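PDB 3HN2: 2-dehydropantoate 2-reductase, which probably catalyses the NADPH-dependent reduction of 2-dehydropantoate (ketopantoate) to (R)-pantoate, the second step in making pantoate for pantothenate biosynthesis. Local coordinates for residues A182-L187 with N229-A234; N108-A113 with G149-R154; Q22-D27 with R167-D172. All coordinates share one frame; numbering follows the deposited sequence.

Contact 1 (A182-L187 with N229-A234)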
# COMPACT_ATOMS: atom_id res chain seq x y z
N ALA A 182 14.31 5.73 -12.47
CA ALA A 182 13.78 5.57 -11.12
C ALA A 182 13.28 6.86 -10.46
O ALA A 182 12.30 6.83 -9.71
CB ALA A 182 14.83 4.90 -10.25
N ARG A 183 13.97 7.98 -10.73
CA ARG A 183 13.55 9.32 -10.30
C ARG A 183 12.20 9.66 -10.94
O ARG A 183 11.27 10.09 -10.25
CB ARG A 183 14.59 10.37 -10.70
CG ARG A 183 15.88 10.36 -9.88
CD ARG A 183 15.87 11.40 -8.76
NE ARG A 183 16.56 10.89 -7.57
CZ ARG A 183 16.43 11.40 -6.35
NH1 ARG A 183 17.10 10.86 -5.34
NH2 ARG A 183 15.63 12.43 -6.12
N TRP A 184 12.11 9.43 -12.25
CA TRP A 184 10.88 9.65 -13.00
C TRP A 184 9.77 8.68 -12.59
O TRP A 184 8.59 9.04 -12.64
CB TRP A 184 11.15 9.51 -14.50
CG TRP A 184 11.68 10.76 -15.12
CD1 TRP A 184 12.98 11.04 -15.45
CD2 TRP A 184 10.91 11.92 -15.50
NE1 TRP A 184 13.07 12.29 -16.01
CE2 TRP A 184 11.82 12.85 -16.05
CE3 TRP A 184 9.56 12.26 -15.41
CZ2 TRP A 184 11.41 14.11 -16.52
CZ3 TRP A 184 9.15 13.51 -15.89
CH2 TRP A 184 10.08 14.41 -16.43
N GLU A 185 10.15 7.47 -12.19
CA GLU A 185 9.22 6.48 -11.69
C GLU A 185 8.53 6.97 -10.42
O GLU A 185 7.33 6.78 -10.26
CB GLU A 185 9.94 5.15 -11.41
CG GLU A 185 10.43 4.40 -12.66
CD GLU A 185 10.98 3.01 -12.33
OE1 GLU A 185 11.55 2.82 -11.23
OE2 GLU A 185 10.84 2.10 -13.18
N LYS A 186 9.29 7.63 -9.54
CA LYS A 186 8.74 8.17 -8.30
C LYS A 186 7.95 9.46 -8.54
O LYS A 186 7.05 9.79 -7.77
CB LYS A 186 9.84 8.43 -7.26
CG LYS A 186 9.33 8.31 -5.84
CD LYS A 186 10.08 9.20 -4.87
CE LYS A 186 9.36 9.26 -3.54
NZ LYS A 186 10.13 10.03 -2.51
N LEU A 187 8.30 10.17 -9.61
CA LEU A 187 7.57 11.37 -10.04
C LEU A 187 6.15 11.04 -10.51
O LEU A 187 5.26 11.87 -10.38
CB LEU A 187 8.34 12.10 -11.16
CG LEU A 187 9.06 13.43 -10.87
CD1 LEU A 187 9.26 13.73 -9.37
CD2 LEU A 187 10.41 13.51 -11.62
N ASN A 229 9.54 9.32 -20.91
CA ASN A 229 9.95 8.46 -22.01
C ASN A 229 10.74 9.14 -23.11
O ASN A 229 11.48 8.49 -23.85
CB ASN A 229 8.74 7.72 -22.59
CG ASN A 229 8.27 6.60 -21.69
OD1 ASN A 229 9.08 5.98 -20.99
ND2 ASN A 229 6.96 6.32 -21.71
N ALA A 230 10.60 10.46 -23.21
CA ALA A 230 11.38 11.23 -24.16
C ALA A 230 12.56 11.94 -23.50
O ALA A 230 12.94 13.04 -23.90
CB ALA A 230 10.49 12.22 -24.89
N GLN A 231 13.16 11.29 -22.49
CA GLN A 231 14.25 11.90 -21.71
C GLN A 231 15.59 11.17 -21.85
O GLN A 231 16.54 11.42 -21.09
CB GLN A 231 13.84 12.01 -20.24
CG GLN A 231 14.32 13.28 -19.55
CD GLN A 231 13.69 14.53 -20.13
OE1 GLN A 231 14.38 15.48 -20.48
NE2 GLN A 231 12.37 14.52 -20.25
N GLY A 232 15.67 10.26 -22.82
CA GLY A 232 16.89 9.49 -23.06
C GLY A 232 17.08 8.37 -22.06
O GLY A 232 18.20 8.08 -21.64
N LEU A 233 15.97 7.75 -21.67
CA LEU A 233 15.99 6.63 -20.74
C LEU A 233 16.43 5.37 -21.46
O LEU A 233 16.09 5.17 -22.63
CB LEU A 233 14.60 6.43 -20.12
CG LEU A 233 14.27 7.06 -18.76
CD1 LEU A 233 14.83 8.47 -18.57
CD2 LEU A 233 12.76 7.04 -18.53
N ALA A 234 17.19 4.53 -20.76
CA ALA A 234 17.68 3.26 -21.29
C ALA A 234 16.53 2.29 -21.59
O ALA A 234 16.56 1.56 -22.58
CB ALA A 234 18.68 2.63 -20.34

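Contact 2 (N108-A113 with G149-R154)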
# COMPACT_ATOMS: atom_id res chain seq x y z
N ASN A 108 18.75 17.60 -8.49
CA ASN A 108 19.57 17.49 -7.29
C ASN A 108 20.90 16.81 -7.58
O ASN A 108 21.96 17.31 -7.19
CB ASN A 108 18.82 16.74 -6.19
CG ASN A 108 17.47 17.36 -5.86
OD1 ASN A 108 17.32 18.59 -5.87
ND2 ASN A 108 16.49 16.53 -5.57
N GLU A 109 20.84 15.69 -8.29
CA GLU A 109 22.04 14.96 -8.70
C GLU A 109 22.97 15.83 -9.53
O GLU A 109 24.17 15.84 -9.32
CB GLU A 109 21.68 13.69 -9.47
CG GLU A 109 21.24 12.52 -8.60
CD GLU A 109 19.72 12.48 -8.33
OE1 GLU A 109 18.95 13.29 -8.90
OE2 GLU A 109 19.29 11.61 -7.56
N GLU A 110 22.38 16.57 -10.46
CA GLU A 110 23.10 17.37 -11.45
C GLU A 110 23.70 18.64 -10.86
O GLU A 110 24.78 19.06 -11.28
CB GLU A 110 22.17 17.72 -12.62
CG GLU A 110 21.66 16.51 -13.43
CD GLU A 110 20.34 15.91 -12.91
OE1 GLU A 110 19.59 15.33 -13.72
OE2 GLU A 110 20.05 16.01 -11.70
N ALA A 111 22.99 19.24 -9.90
CA ALA A 111 23.45 20.46 -9.24
C ALA A 111 24.73 20.19 -8.47
O ALA A 111 25.73 20.89 -8.65
CB ALA A 111 22.38 21.00 -8.30
N LEU A 112 24.68 19.15 -7.63
CA LEU A 112 25.81 18.68 -6.84
C LEU A 112 26.96 18.18 -7.71
O LEU A 112 28.12 18.27 -7.31
CB LEU A 112 25.36 17.55 -5.91
CG LEU A 112 24.35 17.84 -4.81
CD1 LEU A 112 23.70 16.53 -4.33
CD2 LEU A 112 24.99 18.57 -3.64
N ALA A 113 26.63 17.64 -8.88
CA ALA A 113 27.63 17.18 -9.85
C ALA A 113 28.39 18.35 -10.48
O ALA A 113 29.60 18.27 -10.65
CB ALA A 113 26.98 16.33 -10.92
N GLY A 149 21.32 4.58 -7.27
CA GLY A 149 21.95 4.70 -8.58
C GLY A 149 23.14 5.66 -8.57
O GLY A 149 23.20 6.60 -7.78
N GLU A 150 24.10 5.43 -9.45
CA GLU A 150 25.17 6.40 -9.61
C GLU A 150 24.84 7.35 -10.75
O GLU A 150 24.36 6.93 -11.81
CB GLU A 150 26.53 5.73 -9.81
CG GLU A 150 26.56 4.62 -10.83
CD GLU A 150 27.95 4.03 -11.01
OE1 GLU A 150 28.05 3.05 -11.76
OE2 GLU A 150 28.92 4.54 -10.40
N PHE A 151 25.06 8.65 -10.52
CA PHE A 151 24.86 9.65 -11.54
C PHE A 151 25.75 9.40 -12.76
O PHE A 151 25.26 9.23 -13.87
CB PHE A 151 25.07 11.06 -10.98
CG PHE A 151 24.90 12.15 -12.01
CD1 PHE A 151 23.63 12.44 -12.51
CD2 PHE A 151 26.00 12.87 -12.48
CE1 PHE A 151 23.45 13.43 -13.47
CE2 PHE A 151 25.83 13.87 -13.43
CZ PHE A 151 24.56 14.15 -13.93
N LEU A 152 27.07 9.37 -12.55
CA LEU A 152 27.99 8.96 -13.60
C LEU A 152 28.18 7.44 -13.48
O LEU A 152 28.59 6.96 -12.42
CB LEU A 152 29.32 9.71 -13.49
CG LEU A 152 29.97 10.29 -14.76
CD1 LEU A 152 30.85 9.26 -15.47
CD2 LEU A 152 28.94 10.90 -15.73
N PRO A 153 27.88 6.69 -14.56
CA PRO A 153 27.64 5.25 -14.47
C PRO A 153 28.89 4.35 -14.41
O PRO A 153 28.95 3.34 -15.11
CB PRO A 153 26.85 4.97 -15.76
CG PRO A 153 27.39 5.95 -16.73
CD PRO A 153 27.75 7.19 -15.94
N ARG A 154 29.87 4.70 -13.57
CA ARG A 154 31.08 3.88 -13.46
C ARG A 154 31.20 2.98 -12.22
O ARG A 154 31.61 3.40 -11.14
CB ARG A 154 32.36 4.69 -13.71
CG ARG A 154 32.59 5.01 -15.19
CD ARG A 154 32.48 3.77 -16.08
NE ARG A 154 33.77 3.14 -16.33
CZ ARG A 154 34.48 3.30 -17.45
NH1 ARG A 154 34.02 4.06 -18.43
NH2 ARG A 154 35.65 2.68 -17.58

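Contact 3 (Q22-D27 with R167-D172)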
# COMPACT_ATOMS: atom_id res chain seq x y z
N GLN A 22 23.88 4.78 12.53
CA GLN A 22 24.72 4.66 13.73
C GLN A 22 24.27 3.56 14.70
O GLN A 22 25.09 3.05 15.47
CB GLN A 22 24.92 6.00 14.45
CG GLN A 22 23.86 6.38 15.47
CD GLN A 22 24.31 7.51 16.38
OE1 GLN A 22 24.38 7.34 17.60
NE2 GLN A 22 24.61 8.66 15.80
N ARG A 23 22.99 3.18 14.64
CA ARG A 23 22.45 2.09 15.46
C ARG A 23 23.12 0.77 15.11
O ARG A 23 23.26 -0.10 15.96
CB ARG A 23 20.94 1.98 15.30
CG ARG A 23 20.21 1.33 16.48
CD ARG A 23 19.84 -0.12 16.21
NE ARG A 23 18.89 -0.27 15.11
CZ ARG A 23 17.56 -0.27 15.24
NH1 ARG A 23 16.79 -0.42 14.17
NH2 ARG A 23 17.01 -0.12 16.44
N SER A 24 23.53 0.64 13.85
CA SER A 24 24.32 -0.50 13.39
C SER A 24 25.82 -0.18 13.33
O SER A 24 26.59 -0.87 12.65
CB SER A 24 23.82 -0.98 12.03
OG SER A 24 23.77 0.10 11.12
N GLY A 25 26.23 0.86 14.04
CA GLY A 25 27.65 1.15 14.25
C GLY A 25 28.35 1.79 13.07
O GLY A 25 29.30 1.23 12.52
N GLU A 26 27.87 2.96 12.67
CA GLU A 26 28.54 3.75 11.66
C GLU A 26 28.85 5.10 12.29
O GLU A 26 28.11 5.58 13.15
CB GLU A 26 27.65 3.92 10.43
CG GLU A 26 28.32 3.58 9.11
CD GLU A 26 28.44 2.08 8.86
OE1 GLU A 26 29.45 1.65 8.27
OE2 GLU A 26 27.51 1.33 9.24
N ASP A 27 29.97 5.70 11.88
CA ASP A 27 30.42 6.96 12.44
C ASP A 27 29.62 8.12 11.85
O ASP A 27 30.03 8.75 10.87
CB ASP A 27 31.93 7.14 12.22
CG ASP A 27 32.55 8.15 13.16
OD1 ASP A 27 31.86 8.64 14.08
OD2 ASP A 27 33.75 8.46 12.98
N ARG A 167 21.47 -2.21 3.97
CA ARG A 167 20.83 -3.49 4.30
C ARG A 167 21.27 -4.05 5.65
O ARG A 167 20.47 -4.66 6.36
CB ARG A 167 21.07 -4.53 3.19
CG ARG A 167 20.23 -4.32 1.93
CD ARG A 167 20.33 -5.50 0.97
NE ARG A 167 21.68 -5.68 0.43
CZ ARG A 167 22.08 -5.32 -0.79
NH1 ARG A 167 23.33 -5.53 -1.17
NH2 ARG A 167 21.23 -4.76 -1.64
N GLN A 168 22.54 -3.81 6.00
CA GLN A 168 23.09 -4.12 7.33
C GLN A 168 22.38 -3.34 8.44
O GLN A 168 22.27 -3.82 9.57
CB GLN A 168 24.58 -3.80 7.37
CG GLN A 168 25.48 -4.89 6.80
CD GLN A 168 25.72 -6.02 7.78
OE1 GLN A 168 26.08 -5.79 8.94
NE2 GLN A 168 25.51 -7.25 7.32
N ALA A 169 21.92 -2.13 8.10
CA ALA A 169 21.26 -1.24 9.04
C ALA A 169 19.76 -1.50 9.11
O ALA A 169 19.05 -0.85 9.88
CB ALA A 169 21.54 0.21 8.67
N GLY A 170 19.27 -2.45 8.31
CA GLY A 170 17.86 -2.83 8.33
C GLY A 170 17.00 -2.06 7.34
O GLY A 170 15.77 -2.06 7.46
N VAL A 171 17.65 -1.41 6.38
CA VAL A 171 16.96 -0.69 5.31
C VAL A 171 16.90 -1.60 4.09
O VAL A 171 17.93 -2.10 3.63
CB VAL A 171 17.67 0.65 4.96
CG1 VAL A 171 16.90 1.43 3.90
CG2 VAL A 171 17.85 1.51 6.21
N ASP A 172 15.69 -1.82 3.57
CA ASP A 172 15.50 -2.61 2.36
C ASP A 172 16.04 -1.82 1.17
O ASP A 172 15.41 -0.89 0.68
CB ASP A 172 14.01 -2.95 2.18
CG ASP A 172 13.77 -3.90 1.03
OD1 ASP A 172 13.10 -3.50 0.06
OD2 ASP A 172 14.24 -5.06 1.08

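Contact 1 (A182-L187 with N229-A234)
The indole of Trp184 and the carboxamide of Gln231 lie nearly in parallel, their planes 13° apart, yet the amide meets the ring obliquely instead of stacking on it. Two neighbouring points touch: Gln231 NE2 comes to 3.9 Å from Trp184 CZ2, and further back along the same side chain Gln231 CG is 3.9 Å from Trp184 NE1. The glutamine chain bends at chi2 (65°), and this turn keeps its amide alongside the indole while the two side chains as a whole run at about a right angle. On one face of the indole, displaced toward the rim, Leu187 CD2 sits 4.1 Å above the plane, one helical turn on from Trp184 in the same helix. At the pyrrole end Leu233 CD1 approaches Trp184 CD1 obliquely at 4.4 Å, a loose apolar touch.

Helix 179-200 carries the tryptophan, and the loop that leaves helix 211-229 brings Gln231 and Leu233 to it, so the contact belongs to the all-helical C-terminal domain of the ketopantoate reductases, related to that of 6-phosphogluconate dehydrogenase. Between those two residues Gly232 takes a positive phi of 77° where the loop turns. The indole is also packed by Val224 and Ala228 of helix 211-229 and by Pro278 and Tyr281 of helix 271-284, which makes it a wedge among three helices.

Gln231 NE2 donates to the carbonyl O of Gly227, in the last turn of helix 211-229, and more weakly to that of Tyr281 in helix 271-284; the two bonds help to set the turn of the amide.

Contact 2 (N108-A113 with G149-R154)
In the Rossmann-type nucleotide-binding domain, at the end of strand 142-150, the ring of Phe151 fits against the flank of helix 108-115 formed by Glu109, Glu110 and Ala113. All three helix residues meet the ring obliquely, each at different ring atoms. Glu109 CB lies 3.8 Å from Phe151 CD1, while Ala113 CB, one turn further along the helix, is 3.7 Å from Phe151 CE2 on the other branch of the ring. Toward the far end, Glu110 lays its methylene across: its CG is 3.6 Å from Phe151 CE1 and 3.8 Å from Phe151 CZ. Bent at chi2 (90°), the Glu110 chain crosses the phenylalanine at about a right angle, with the carboxylate plane turned 59° from the ring.

Helix 108-115 is the connection of a beta-alpha-beta crossover, joining the parallel neighbours 98-101 and 121-129. Strand 142-150 runs antiparallel to 121-129 on its other side, and Phe151 still holds a backbone bond to Ile121 there. Phe151 sends its ring out to the helix with CG anti to the backbone nitrogen (chi1 179°); Ile121 and Ala118 also touch the ring. With an alanine in place of Phe151, the methyl of Ala113 and the CG of Glu110 would probably lose the ring they pack against, opening a gap between the helix and the strand end.

Glu109 gives the ring only the root of its side chain. Beyond CB the chain bends away, and its carboxylate forms a salt bridge with Arg183 of helix 179-200, a tie from this helix to the C-terminal domain.

Contact 3 (Q22-D27 with R167-D172)
Ser24 turns its hydroxyl into the position between backbone N and carbonyl carbon (chi1 53°), and from there OG rests against Ala169, 3.3 Å from its CB and 3.5 Å from its CA. The serine CB adds a looser approach, 4.1 Å from the carbonyl O of Gln168. Small side chains let the backbones come close: the CA atoms of Ser24 and Ala169 are 5.4 Å apart.

Both residues stand where a helix gives out. Ser24 follows helix 14-23, the first helix of the Rossmann-type fold, and Ala169 follows helix 157-168, whose end is closed by a Schellman motif at Gly170 with phi at 92°. Past that turn, Val171 packs on Tyr17 and Leu20, so the segment after the helix also rests on helix 14-23. Beside the junction, Arg23 reaches strand 53-55 through a cation-pi contact with Phe53.

The hydroxyl of Ser24 is hydrogen-bonded to the carbonyl oxygens of Leu20 and Leu21, in the last turn of its own helix. It thus turns its hydrogen bonding back on that helix, and toward Ala169 it offers van der Waals contact alone, a junction that depends on fit rather than on a polar tie.

Contact 1 is buried within the C-terminal helical domain, whereas contacts 2 and 3 are only partly buried and lie in different parts of the nucleotide-binding domain. The elements joined differ as well: a helix and a loop in contact 1, a helix and a strand end in contact 2, two helix ends in contact 3. Aromatic rings carry the first two, while contact 3 has no ring and relies on small residues. Contacts 1 and 2 are linked directly by the salt bridge between Arg183 NE and Glu109 OE2, 2.8 Å. Contact 3 stands apart, its nearest atoms about 11 Å from contact 2, although strand 142-150 and helix 157-168 follow each other in the chain.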